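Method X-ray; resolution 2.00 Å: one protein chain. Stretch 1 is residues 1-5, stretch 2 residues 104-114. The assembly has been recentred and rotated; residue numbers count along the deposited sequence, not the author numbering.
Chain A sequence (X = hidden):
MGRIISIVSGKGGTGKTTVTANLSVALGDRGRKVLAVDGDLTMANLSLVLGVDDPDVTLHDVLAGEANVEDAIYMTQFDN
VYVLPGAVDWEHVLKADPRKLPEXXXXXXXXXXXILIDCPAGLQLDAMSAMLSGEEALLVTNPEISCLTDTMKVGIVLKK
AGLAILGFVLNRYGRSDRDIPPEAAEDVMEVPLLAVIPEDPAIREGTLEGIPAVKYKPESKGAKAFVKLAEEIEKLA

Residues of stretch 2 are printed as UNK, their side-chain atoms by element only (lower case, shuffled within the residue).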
ATOM      1  N   MET A   1     -13.593 -10.399  -6.691  1.00 32.73           N
ATOM      2  CA  MET A   1     -12.261 -10.697  -7.298  1.00 33.07           C
ATOM      3  C   MET A   1     -11.321 -11.325  -6.271  1.00 32.18           C
ATOM      4  O   MET A   1     -10.674 -12.333  -6.544  1.00 32.50           O
ATOM      5  CB  MET A   1     -11.643  -9.413  -7.863  1.00 34.14           C
ATOM      6  CG  MET A   1     -12.411  -8.842  -9.049  1.00 35.94           C
ATOM      7  SD  MET A   1     -11.836  -7.214  -9.592  1.00 38.25           S
ATOM      8  CE  MET A   1     -10.356  -7.665 -10.554  1.00 37.82           C
ATOM      9  N   GLY A   2     -11.256 -10.722  -5.088  1.00 31.09           N
ATOM     10  CA  GLY A   2     -10.403 -11.240  -4.036  1.00 28.77           C
ATOM     11  C   GLY A   2      -8.913 -11.189  -4.320  1.00 27.23           C
ATOM     12  O   GLY A   2      -8.194 -12.132  -3.992  1.00 27.36           O
ATOM     13  N   ARG A   3      -8.441 -10.107  -4.932  1.00 25.58           N
ATOM     14  CA  ARG A   3      -7.017  -9.964  -5.223  1.00 23.87           C
ATOM     15  C   ARG A   3      -6.303  -9.296  -4.051  1.00 23.08           C
ATOM     16  O   ARG A   3      -6.603  -8.150  -3.700  1.00 22.99           O
ATOM     17  CB  ARG A   3      -6.796  -9.128  -6.487  1.00 23.93           C
ATOM     18  CG  ARG A   3      -7.242  -9.803  -7.775  1.00 24.11           C
ATOM     19  CD  ARG A   3      -7.084  -8.870  -8.967  1.00 24.16           C
ATOM     20  NE  ARG A   3      -5.692  -8.507  -9.221  1.00 24.12           N
ATOM     21  CZ  ARG A   3      -5.315  -7.585 -10.103  1.00 24.31           C
ATOM     22  NH1 ARG A   3      -6.227  -6.937 -10.810  1.00 24.74           N
ATOM     23  NH2 ARG A   3      -4.031  -7.309 -10.278  1.00 24.17           N
ATOM     24  N   ILE A   4      -5.357 -10.009  -3.451  1.00 21.51           N
ATOM     25  CA  ILE A   4      -4.609  -9.470  -2.320  1.00 20.35           C
ATOM     26  C   ILE A   4      -3.253  -8.983  -2.817  1.00 19.82           C
ATOM     27  O   ILE A   4      -2.393  -9.773  -3.216  1.00 20.25           O
ATOM     28  CB  ILE A   4      -4.433 -10.533  -1.219  1.00 20.04           C
ATOM     29  CG1 ILE A   4      -5.798 -11.146  -0.882  1.00 19.53           C
ATOM     30  CG2 ILE A   4      -3.834  -9.895   0.040  1.00 19.28           C
ATOM     31  CD1 ILE A   4      -5.766 -12.162   0.259  1.00 19.57           C
ATOM     32  N   ILE A   5      -3.074  -7.668  -2.793  1.00 18.32           N
ATOM     33  CA  ILE A   5      -1.853  -7.050  -3.277  1.00 17.02           C
ATOM     34  C   ILE A   5      -1.032  -6.366  -2.187  1.00 17.04           C
ATOM     35  O   ILE A   5      -1.524  -5.474  -1.490  1.00 15.45           O
ATOM     36  CB  ILE A   5      -2.184  -5.998  -4.352  1.00 16.76           C
ATOM     37  CG1 ILE A   5      -3.078  -6.620  -5.432  1.00 16.31           C
ATOM     38  CG2 ILE A   5      -0.902  -5.447  -4.947  1.00 16.59           C
ATOM     39  CD1 ILE A   5      -3.529  -5.630  -6.506  1.00 15.65           C
ATOM     40  N   UNK A 104      -4.879 -13.940   8.967  1.00 19.45           N
ATOM     41  CA  UNK A 104      -5.924 -12.948   9.202  1.00 19.19           C
ATOM     42  C   UNK A 104      -6.374 -12.272   7.912  1.00 19.52           C
ATOM     43  O   UNK A 104      -7.565 -12.211   7.615  1.00 19.39           O
ATOM     44  c   UNK A 104      -6.513 -10.760  10.280  1.00 18.22           C
ATOM     45  c   UNK A 104      -5.201 -12.459  11.551  1.00 18.66           C
ATOM     46  c   UNK A 104      -5.454 -11.853  10.181  1.00 18.99           C
ATOM     47  N   UNK A 105      -5.422 -11.761   7.145  1.00 19.87           N
ATOM     48  CA  UNK A 105      -5.747 -11.076   5.903  1.00 20.80           C
ATOM     49  C   UNK A 105      -6.415 -11.989   4.878  1.00 21.69           C
ATOM     50  O   UNK A 105      -7.475 -11.666   4.342  1.00 21.72           O
ATOM     51  c   UNK A 105      -2.675  -8.688   5.780  1.00 21.38           C
ATOM     52  c   UNK A 105      -4.796  -9.872   3.904  1.00 20.85           C
ATOM     53  c   UNK A 105      -4.485 -10.441   5.289  1.00 20.81           C
ATOM     54  c   UNK A 105      -3.967  -9.349   6.229  1.00 20.48           C
ATOM     55  N   UNK A 106      -5.806 -13.139   4.619  1.00 22.34           N
ATOM     56  CA  UNK A 106      -6.350 -14.067   3.641  1.00 23.26           C
ATOM     57  C   UNK A 106      -7.770 -14.543   3.948  1.00 23.07           C
ATOM     58  O   UNK A 106      -8.502 -14.928   3.040  1.00 22.83           O
ATOM     59  c   UNK A 106      -3.100 -15.981   2.656  1.00 27.38           C
ATOM     60  c   UNK A 106      -5.394 -15.252   3.477  1.00 24.49           C
ATOM     61  n   UNK A 106      -0.946 -16.597   1.532  1.00 28.77           N
ATOM     62  c   UNK A 106      -1.814 -15.486   2.009  1.00 27.82           C
ATOM     63  c   UNK A 106      -4.028 -14.810   2.954  1.00 25.98           C
ATOM     64  N   UNK A 107      -8.170 -14.496   5.215  1.00 22.95           N
ATOM     65  CA  UNK A 107      -9.515 -14.919   5.594  1.00 23.29           C
ATOM     66  C   UNK A 107     -10.574 -13.926   5.108  1.00 23.37           C
ATOM     67  O   UNK A 107     -11.769 -14.206   5.169  1.00 23.00           O
ATOM     68  c   UNK A 107      -9.626 -15.052   7.113  1.00 23.69           C
ATOM     69  o   UNK A 107      -9.617 -13.775   7.736  1.00 24.10           O
ATOM     70  N   UNK A 108     -10.132 -12.767   4.628  1.00 23.55           N
ATOM     71  CA  UNK A 108     -11.043 -11.729   4.146  1.00 23.59           C
ATOM     72  C   UNK A 108     -11.130 -11.708   2.621  1.00 24.13           C
ATOM     73  O   UNK A 108     -11.893 -10.933   2.045  1.00 22.92           O
ATOM     74  c   UNK A 108     -10.565 -10.360   4.633  1.00 23.41           C
ATOM     75  c   UNK A 108     -11.964 -10.010   6.665  1.00 23.24           C
ATOM     76  c   UNK A 108     -10.539 -10.139   6.147  1.00 23.03           C
ATOM     77  c   UNK A 108      -9.722  -8.901   6.473  1.00 22.81           C
ATOM     78  N   UNK A 109     -10.345 -12.569   1.984  1.00 24.74           N
ATOM     79  CA  UNK A 109     -10.278 -12.651   0.532  1.00 26.10           C
ATOM     80  C   UNK A 109     -11.615 -12.669  -0.204  1.00 26.53           C
ATOM     81  O   UNK A 109     -11.757 -12.028  -1.246  1.00 26.75           O
ATOM     82  c   UNK A 109      -9.467 -13.885   0.126  1.00 26.79           C
ATOM     83  n   UNK A 109      -7.358 -16.546  -3.558  1.00 31.02           N
ATOM     84  c   UNK A 109      -8.425 -15.251  -1.709  1.00 28.67           C
ATOM     85  c   UNK A 109      -9.233 -14.007  -1.370  1.00 28.04           C
ATOM     86  c   UNK A 109      -8.144 -15.327  -3.203  1.00 29.48           C
ATOM     87  N   UNK A 110     -12.589 -13.395   0.334  1.00 26.75           N
ATOM     88  CA  UNK A 110     -13.895 -13.520  -0.303  1.00 27.29           C
ATOM     89  C   UNK A 110     -14.852 -12.340  -0.151  1.00 26.72           C
ATOM     90  O   UNK A 110     -15.922 -12.333  -0.764  1.00 26.59           O
ATOM     91  c   UNK A 110     -14.737 -14.798   1.715  1.00 31.06           C
ATOM     92  o   UNK A 110     -15.887 -14.764   2.202  1.00 32.56           O
ATOM     93  o   UNK A 110     -13.699 -14.841   2.418  1.00 32.95           O
ATOM     94  c   UNK A 110     -14.591 -14.783   0.206  1.00 29.45           C
ATOM     95  N   UNK A 111     -14.484 -11.346   0.650  1.00 25.13           N
ATOM     96  CA  UNK A 111     -15.365 -10.201   0.867  1.00 24.35           C
ATOM     97  C   UNK A 111     -14.983  -8.925   0.122  1.00 22.97           C
ATOM     98  O   UNK A 111     -15.687  -7.922   0.218  1.00 22.65           O
ATOM     99  c   UNK A 111     -16.196 -10.658   4.650  1.00 27.30           C
ATOM    100  c   UNK A 111     -16.838 -11.797   5.433  1.00 28.09           C
ATOM    101  c   UNK A 111     -16.021 -11.042   3.188  1.00 26.33           C
ATOM    102  c   UNK A 111     -15.456  -9.897   2.365  1.00 24.89           C
ATOM    103  n   UNK A 111     -17.115 -11.412   6.847  1.00 29.70           N
ATOM    104  N   UNK A 112     -13.881  -8.958  -0.621  1.00 21.52           N
ATOM    105  CA  UNK A 112     -13.425  -7.771  -1.345  1.00 20.29           C
ATOM    106  C   UNK A 112     -12.872  -8.101  -2.723  1.00 19.85           C
ATOM    107  O   UNK A 112     -12.431  -9.222  -2.968  1.00 20.21           O
ATOM    108  c   UNK A 112     -13.092  -6.965   3.178  1.00 17.71           C
ATOM    109  c   UNK A 112     -13.419  -5.349   0.942  1.00 17.81           C
ATOM    110  c   UNK A 112     -12.783  -6.580   0.806  1.00 18.57           C
ATOM    111  c   UNK A 112     -12.622  -7.381   1.932  1.00 18.14           C
ATOM    112  c   UNK A 112     -12.330  -7.060  -0.540  1.00 19.40           C
ATOM    113  c   UNK A 112     -13.729  -5.734   3.300  1.00 17.70           C
ATOM    114  c   UNK A 112     -13.890  -4.924   2.180  1.00 17.30           C
ATOM    115  N   UNK A 113     -12.895  -7.115  -3.615  1.00 19.29           N
ATOM    116  CA  UNK A 113     -12.352  -7.279  -4.957  1.00 18.77           C
ATOM    117  C   UNK A 113     -10.846  -7.065  -4.876  1.00 18.26           C
ATOM    118  O   UNK A 113     -10.071  -7.715  -5.581  1.00 18.13           O
ATOM    119  c   UNK A 113     -12.957  -6.255  -5.918  1.00 19.00           C
ATOM    120  o   UNK A 113     -14.792  -7.677  -6.348  1.00 19.29           O
ATOM    121  c   UNK A 113     -14.424  -6.499  -6.174  1.00 19.10           C
ATOM    122  o   UNK A 113     -15.201  -5.526  -6.215  1.00 18.32           O
ATOM    123  N   UNK A 114     -10.446  -6.145  -4.004  1.00 16.95           N
ATOM    124  CA  UNK A 114      -9.043  -5.820  -3.798  1.00 16.50           C
ATOM    125  C   UNK A 114      -8.748  -5.614  -2.320  1.00 16.50           C
ATOM    126  O   UNK A 114      -9.514  -4.963  -1.606  1.00 16.00           O
ATOM    127  c   UNK A 114      -7.217  -5.270  -7.961  1.00 17.73           C
ATOM    128  c   UNK A 114      -8.541  -4.682  -6.017  1.00 17.20           C
ATOM    129  c   UNK A 114      -8.673  -4.528  -4.533  1.00 16.86           C
ATOM    130  c   UNK A 114      -7.347  -5.131  -6.579  1.00 17.70           C
ATOM    131  c   UNK A 114      -9.487  -4.513  -8.238  1.00 17.43           C
ATOM    132  c   UNK A 114      -9.607  -4.376  -6.857  1.00 16.88           C
ATOM    133  c   UNK A 114      -8.288  -4.961  -8.791  1.00 17.59           C
TER

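Position 104 carries three carbons, one bonded to CA and bearing the other two, and is out of reach of stretch 1. A fork at CB with two single-carbon arms is valine: Val-104.

Position 105 has four carbons, forked at the first, one arm two carbons long, which defines Ile-105. Its CA-to-CB bond points toward stretch 1, and its CG2 lies 4.0 Å from CG2 of Ile-4, an apolar contact.

Position 106 shows four carbons in a row ending in nitrogen: Lys-106. The contact uses the near part of the residue, its CA standing 3.9 Å from Ile-4 CD1.

At 107 a single carbon carries one oxygen, and neither touches stretch 1. One carbon and one oxygen fit Ser-107, whose OG donates to Val-104 O at 2.6 Å.

Position 108 has four carbons forked at the second, hence Leu-108; it too makes no contact.

Position 109 repeats the unbranched chain of four carbons and a nitrogen, giving Lys-109. All four chi angles are t, so the chain is fully extended. Its CB is 4.1 Å from Ile-4 CD1, and its backbone O is 3.2 Å from Gly-2 CA.

Position 110 has two carbons, the second carrying two oxygens, and points away: Asp-110. Position 111, four carbons then nitrogen, also points away: Lys-111.

Position 112 is one carbon followed by a six-carbon ring with no oxygen, hence Phe-112. The ring leads away from stretch 1; the backbone O accepts a weak hydrogen bond from Gly-2 N (2.9 Å, 124° at hydrogen).

Position 113 has two carbons and a terminal pair of oxygens, one of them 3.0 Å from Met-1 N. This is Asp-113, and the pair, Met-1 N to OD1, is both hydrogen bond and salt bridge.

Position 114 has another six-carbon ring on one carbon: Phe-114. Ile-5 CD1 and Arg-3 NH1 lie at the ring edge, while CE1 sits over one face of the Arg-3 guanidinium, 3.4 Å from NH1. Met-1 SD approaches obliquely, 4.7 Å from the ring centroid.

The contact works through backbone pairing flanked by side chains. Arg-3 N donates to Asp-113 O at 3.0 Å and 169°, and Arg-3 forms a parallel bridge with Phe-114, both side chains on the same sheet face. Gly-2 permits the close approach: its phi of 65° favours glycine, and an ideal CB would lie 2.8 Å from Lys-109 O, a clash. Ile-4, pointing away at CB, brings its end back against Ile-105, Lys-106 and Lys-109.

Stretch 2 104-114: VIKSLKDKFDF
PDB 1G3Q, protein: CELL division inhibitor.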